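Local structure of beta-glucuronidase (uncultured Clostridium sp., 6U7J) at residues V106-N110 with G111-T115. The protein hydrolyses beta-D-glucuronides as a gut microbial glycoside hydrolase of family 2, and probably can release estrogens from their glucuronide conjugates. Residues are numbered along the deposited sequence; the frame is centred on the assembly and turned at random.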
loop_
_atom_site.group_PDB
_atom_site.type_symbol
_atom_site.label_atom_id
_atom_site.label_comp_id
_atom_site.label_asym_id
_atom_site.label_seq_id
_atom_site.Cartn_x
_atom_site.Cartn_y
_atom_site.Cartn_z
ATOM N N VAL B 106 4.169 0.821 -42.051
ATOM C CA VAL B 106 4.636 1.208 -43.381
ATOM C C VAL B 106 6.113 1.539 -43.232
ATOM O O VAL B 106 6.473 2.438 -42.464
ATOM C CB VAL B 106 3.856 2.402 -43.961
ATOM C CG1 VAL B 106 4.232 2.635 -45.444
ATOM C CG2 VAL B 106 2.366 2.168 -43.851
ATOM N N ILE B 107 6.962 0.794 -43.933
ATOM C CA ILE B 107 8.414 0.889 -43.818
ATOM C C ILE B 107 8.943 1.691 -45.001
ATOM O O ILE B 107 8.660 1.350 -46.158
ATOM C CB ILE B 107 9.058 -0.507 -43.804
ATOM C CG1 ILE B 107 8.420 -1.417 -42.751
ATOM C CG2 ILE B 107 10.580 -0.391 -43.669
ATOM C CD1 ILE B 107 8.190 -0.778 -41.406
ATOM N N TYR B 108 9.723 2.739 -44.720
ATOM C CA TYR B 108 10.365 3.547 -45.748
ATOM C C TYR B 108 11.872 3.441 -45.589
ATOM O O TYR B 108 12.382 3.410 -44.462
ATOM C CB TYR B 108 9.959 5.029 -45.671
ATOM C CG TYR B 108 8.466 5.297 -45.728
ATOM C CD1 TYR B 108 7.681 5.229 -44.580
ATOM C CD2 TYR B 108 7.846 5.634 -46.932
ATOM C CE1 TYR B 108 6.320 5.489 -44.633
ATOM C CE2 TYR B 108 6.495 5.891 -46.994
ATOM C CZ TYR B 108 5.735 5.821 -45.836
ATOM O OH TYR B 108 4.383 6.070 -45.888
ATOM N N LEU B 109 12.577 3.367 -46.720
ATOM C CA LEU B 109 14.032 3.323 -46.745
ATOM C C LEU B 109 14.525 4.445 -47.643
ATOM O O LEU B 109 14.206 4.473 -48.837
ATOM C CB LEU B 109 14.544 1.969 -47.242
ATOM C CG LEU B 109 16.045 1.871 -47.508
ATOM C CD1 LEU B 109 16.819 2.077 -46.220
ATOM C CD2 LEU B 109 16.431 0.523 -48.152
ATOM N N ASN B 110 15.300 5.365 -47.069
ATOM C CA ASN B 110 15.802 6.530 -47.790
ATOM C C ASN B 110 14.663 7.288 -48.471
ATOM O O ASN B 110 14.791 7.775 -49.595
ATOM C CB ASN B 110 16.886 6.116 -48.786
ATOM C CG ASN B 110 18.089 5.518 -48.085
ATOM O OD1 ASN B 110 18.543 6.047 -47.072
ATOM N ND2 ASN B 110 18.582 4.391 -48.586
ATOM N N GLY B 111 13.529 7.389 -47.775
ATOM C CA GLY B 111 12.391 8.130 -48.272
ATOM C C GLY B 111 11.457 7.361 -49.180
ATOM O O GLY B 111 10.464 7.937 -49.635
ATOM N N LYS B 112 11.710 6.077 -49.438
ATOM C CA LYS B 112 10.888 5.296 -50.353
ATOM C C LYS B 112 10.226 4.145 -49.615
ATOM O O LYS B 112 10.903 3.362 -48.949
ATOM C CB LYS B 112 11.717 4.741 -51.518
ATOM C CG LYS B 112 12.665 5.751 -52.170
ATOM C CD LYS B 112 13.592 5.021 -53.149
ATOM C CE LYS B 112 14.955 4.667 -52.510
ATOM N NZ LYS B 112 14.956 3.425 -51.635
ATOM N N GLU B 113 8.909 4.023 -49.775
ATOM C CA GLU B 113 8.161 2.933 -49.161
ATOM C C GLU B 113 8.606 1.584 -49.705
ATOM O O GLU B 113 8.507 1.340 -50.908
ATOM C CB GLU B 113 6.672 3.125 -49.421
ATOM C CG GLU B 113 5.861 1.956 -48.912
ATOM C CD GLU B 113 4.376 2.155 -49.090
ATOM O OE1 GLU B 113 3.914 3.317 -49.100
ATOM O OE2 GLU B 113 3.667 1.140 -49.225
ATOM N N ILE B 114 9.086 0.695 -48.830
ATOM C CA ILE B 114 9.585 -0.604 -49.272
ATOM C C ILE B 114 8.714 -1.774 -48.830
ATOM O O ILE B 114 8.771 -2.834 -49.473
ATOM C CB ILE B 114 11.048 -0.853 -48.842
ATOM C CG1 ILE B 114 11.215 -0.726 -47.327
ATOM C CG2 ILE B 114 12.016 0.064 -49.611
ATOM C CD1 ILE B 114 12.513 -1.364 -46.805
ATOM N N THR B 115 7.922 -1.639 -47.768
ATOM C CA THR B 115 6.994 -2.709 -47.424
ATOM C C THR B 115 5.920 -2.180 -46.483
ATOM O O THR B 115 5.998 -1.062 -45.966
ATOM C CB THR B 115 7.718 -3.930 -46.819
ATOM O OG1 THR B 115 6.889 -5.090 -46.955
ATOM C CG2 THR B 115 8.033 -3.738 -45.352
HETATM O O HOH W 1 3.318 5.909 -48.371
HETATM O O HOH W 2 17.381 3.433 -51.170
#
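A beta hairpin with a two-residue type I' turn brings L109 against K112, with N110 and G111 at its tip. Two backbone bonds close it: L109 N donates to K112 O at 2.8 Å, and K112 N returns to L109 O at 3.0 Å. That second donor stands well above the carbonyl plane. K112 then folds its side chain back, bent at chi3 (-96°) and chi4, so that NZ meets the opposite face of the same carbonyl, 3.1 Å from L109 O; this oxygen is thus gripped from both faces by one residue. N110 OD1 takes the backbone N of R138 on strand 135-144. G111, with positive phi, completes the turn in a conformation that would press a beta carbon against N110 O.

Further along, the register slips by one residue. I107 O accepts I114 N at 2.8 Å and, weakly, T115 N at 3.5 Å, the evidence for a classic bulge. There I114 CG1, set between its backbone N and carbonyl carbon (chi1 56°), lies 3.7 Å from I107 CG2, and I114 CD1 reaches L109 CB. Beside it, T115 CG2 lies alongside I107 CG1. On the face opposite I107 and T115, where Y108 and E113 lie, the CD2-CE2 side of the Y108 ring crosses E113 obliquely, with CE2 3.7 Å from E113 CB; a water joins Y108 OH to E113 OE1, and OE2 pairs with R116. F45 stacks on Y108. The arrangement is that of a hairpin with a two-residue type I' turn and a classic bulge, within the antiparallel sheet of the family 2 sugar-binding domain.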